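Hyperpolarization-activated (Ih) channel (Strongylocentrotus purpuratus, PDB 2PTM) probably forms a voltage-gated cation channel opened by hyperpolarization, of which this C-terminal piece, C-linker and cyclic nucleotide-binding domain, binds cAMP. Local coordinates at residues D124-D129 against S156-T161. Residues are numbered along the deposited sequence; the frame is centred on the assembly and turned at random.
Sequences DIIMSD and SVKCET. With CMP (adenosine-3',5'-cyclic-monophosphate), chain C.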
loop_
_atom_site.group_PDB
_atom_site.type_symbol
_atom_site.label_atom_id
_atom_site.label_comp_id
_atom_site.label_asym_id
_atom_site.label_seq_id
_atom_site.Cartn_x
_atom_site.Cartn_y
_atom_site.Cartn_z
ATOM N N ASP A 124 14.323 -26.461 17.635
ATOM C CA ASP A 124 14.559 -27.840 17.218
ATOM C C ASP A 124 14.193 -27.989 15.753
ATOM O O ASP A 124 13.172 -27.457 15.316
ATOM C CB ASP A 124 13.687 -28.803 18.025
ATOM C CG ASP A 124 14.150 -28.957 19.458
ATOM O OD1 ASP A 124 15.349 -28.745 19.746
ATOM O OD2 ASP A 124 13.305 -29.309 20.301
ATOM N N ILE A 125 15.030 -28.704 15.001
ATOM C CA ILE A 125 14.731 -29.060 13.619
ATOM C C ILE A 125 14.122 -30.463 13.625
ATOM O O ILE A 125 14.787 -31.424 13.996
ATOM C CB ILE A 125 16.015 -29.057 12.750
ATOM C CG1 ILE A 125 16.765 -27.719 12.885
ATOM C CG2 ILE A 125 15.693 -29.383 11.292
ATOM C CD1 ILE A 125 15.934 -26.506 12.563
ATOM N N ILE A 126 12.860 -30.579 13.224
ATOM C CA ILE A 126 12.122 -31.832 13.355
ATOM C C ILE A 126 11.774 -32.415 11.989
ATOM O O ILE A 126 11.054 -31.793 11.211
ATOM C CB ILE A 126 10.815 -31.613 14.161
ATOM C CG1 ILE A 126 11.122 -30.877 15.474
ATOM C CG2 ILE A 126 10.088 -32.945 14.388
ATOM C CD1 ILE A 126 9.905 -30.589 16.329
ATOM N N MET A 127 12.285 -33.607 11.698
ATOM C CA MET A 127 12.039 -34.244 10.409
ATOM C C MET A 127 10.597 -34.724 10.303
ATOM O O MET A 127 9.876 -34.766 11.299
ATOM C CB MET A 127 13.008 -35.410 10.187
ATOM C CG MET A 127 14.470 -35.003 10.244
ATOM S SD MET A 127 14.782 -33.460 9.354
ATOM C CE MET A 127 14.274 -33.905 7.686
ATOM N N SER A 128 10.184 -35.092 9.092
ATOM C CA SER A 128 8.802 -35.477 8.838
ATOM C C SER A 128 8.404 -36.732 9.609
ATOM O O SER A 128 7.219 -37.015 9.781
ATOM C CB SER A 128 8.578 -35.691 7.342
ATOM O OG SER A 128 9.287 -36.829 6.884
ATOM N N ASP A 129 9.398 -37.483 10.066
ATOM C CA ASP A 129 9.141 -38.694 10.831
ATOM C C ASP A 129 9.063 -38.387 12.326
ATOM O O ASP A 129 8.717 -39.245 13.127
ATOM C CB ASP A 129 10.222 -39.741 10.541
ATOM C CG ASP A 129 11.618 -39.233 10.844
ATOM O OD1 ASP A 129 11.868 -38.881 12.009
ATOM O OD2 ASP A 129 12.463 -39.189 9.927
ATOM N N SER A 156 10.306 -29.286 10.027
ATOM C CA SER A 156 9.628 -28.289 10.852
ATOM C C SER A 156 10.637 -27.645 11.796
ATOM O O SER A 156 11.691 -28.222 12.079
ATOM C CB SER A 156 8.484 -28.922 11.648
ATOM O OG SER A 156 7.554 -29.559 10.786
ATOM N N VAL A 157 10.332 -26.438 12.270
ATOM C CA VAL A 157 11.203 -25.770 13.226
ATOM C C VAL A 157 10.346 -25.316 14.392
ATOM O O VAL A 157 9.395 -24.553 14.205
ATOM C CB VAL A 157 11.902 -24.557 12.591
ATOM C CG1 VAL A 157 12.833 -23.868 13.607
ATOM C CG2 VAL A 157 12.677 -24.994 11.328
ATOM N N LYS A 158 10.682 -25.794 15.589
ATOM C CA LYS A 158 9.867 -25.554 16.776
ATOM C C LYS A 158 10.703 -24.884 17.847
ATOM O O LYS A 158 11.790 -25.348 18.162
ATOM C CB LYS A 158 9.320 -26.880 17.315
ATOM C CG LYS A 158 8.333 -26.769 18.481
ATOM C CD LYS A 158 7.843 -28.166 18.872
ATOM C CE LYS A 158 6.699 -28.106 19.899
ATOM N NZ LYS A 158 6.360 -29.460 20.417
ATOM N N CYS A 159 10.187 -23.800 18.420
ATOM C CA CYS A 159 10.902 -23.087 19.473
ATOM C C CYS A 159 10.946 -23.863 20.791
ATOM O O CYS A 159 9.919 -24.346 21.271
ATOM C CB CYS A 159 10.240 -21.742 19.736
ATOM S SG CYS A 159 10.301 -20.639 18.338
ATOM N N GLU A 160 12.131 -23.950 21.388
ATOM C CA GLU A 160 12.267 -24.531 22.717
ATOM C C GLU A 160 12.095 -23.431 23.763
ATOM O O GLU A 160 11.511 -23.661 24.807
ATOM C CB GLU A 160 13.629 -25.225 22.893
ATOM C CG GLU A 160 13.784 -26.540 22.151
ATOM C CD GLU A 160 13.189 -27.710 22.913
ATOM O OE1 GLU A 160 13.873 -28.745 23.031
ATOM O OE2 GLU A 160 12.045 -27.588 23.408
ATOM N N THR A 161 12.597 -22.233 23.462
ATOM C CA THR A 161 12.601 -21.122 24.404
ATOM C C THR A 161 11.845 -19.980 23.747
ATOM O O THR A 161 11.344 -20.139 22.640
ATOM C CB THR A 161 14.034 -20.639 24.664
ATOM O OG1 THR A 161 14.596 -20.148 23.440
ATOM C CG2 THR A 161 14.920 -21.776 25.189
HETATM P P CMP C . 13.494 -24.928 5.000
HETATM O O1P CMP C . 13.280 -26.293 4.275
HETATM O O2P CMP C . 13.217 -23.714 4.249
HETATM O "O5'" CMP C . 12.660 -25.167 6.355
HETATM C "C5'" CMP C . 13.113 -25.863 7.492
HETATM C "C4'" CMP C . 14.549 -25.520 7.864
HETATM O "O4'" CMP C . 15.206 -26.429 8.739
HETATM C "C3'" CMP C . 15.380 -25.667 6.612
HETATM O "O3'" CMP C . 15.048 -24.974 5.458
HETATM C "C2'" CMP C . 16.837 -25.560 7.064
HETATM O "O2'" CMP C . 17.113 -24.209 7.408
HETATM C "C1'" CMP C . 16.639 -26.288 8.438
HETATM N N9 CMP C . 17.215 -27.601 8.432
HETATM C C8 CMP C . 16.752 -28.781 7.797
HETATM N N7 CMP C . 17.530 -29.846 8.054
HETATM C C5 CMP C . 18.558 -29.360 8.869
HETATM C C6 CMP C . 19.709 -29.941 9.478
HETATM N N6 CMP C . 19.980 -31.277 9.328
HETATM N N1 CMP C . 20.537 -29.144 10.219
HETATM C C2 CMP C . 20.229 -27.836 10.366
HETATM N N3 CMP C . 19.182 -27.147 9.864
HETATM C C4 CMP C . 18.366 -27.946 9.135
HETATM O O HOH W 1 11.144 -27.258 20.438
HETATM O O HOH W 2 8.379 -32.171 10.334
#
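Ile-125 and Val-157 lie side by side and point the same way, a non-hydrogen-bonded pair between antiparallel strands 123-126 and 156-159, with Ile-125 CD1 3.8 Å from Val-157 CG2. Both rest against cAMP. Ile-125 CG2 comes within 3.7 Å of N9, where base joins ribose, while its CG1 lies near N3; Val-157 CG2 touches ribose O4' at 3.9 Å. Flanking this pair, Asp-124 with Lys-158 and Ile-126 with Ser-156 are hydrogen-bonded pairs, each closed by two nearly straight N-H...O bonds, such as Ile-126 N to Ser-156 O at 2.9 Å. Their side chains occupy the other face of the sheet. There Ile-126 reaches out with CG1-CD1 extended (chi2 179°), and its CD1 meets Lys-158 CB at 3.9 Å, crossing the lysine stem. Ser-156 OG shares a water with Ile-126 O and also bonds Glu-108 N. Beyond the strand, Glu-160, bent at chi2 (-83°), turns its CD back toward Asp-124, and OE1 lies 2.8 Å from Asp-124 OD2, the two carboxylate planes 66° apart. A water may donate to OD2, and Ser-135 OG bonds OD1. Like charges this close would repel if both acids were ionised, so the pKa of one may be raised, whereas the opposite face offers cAMP an apolar wall in the beta-roll, suited to van der Waals contact with base and ribose.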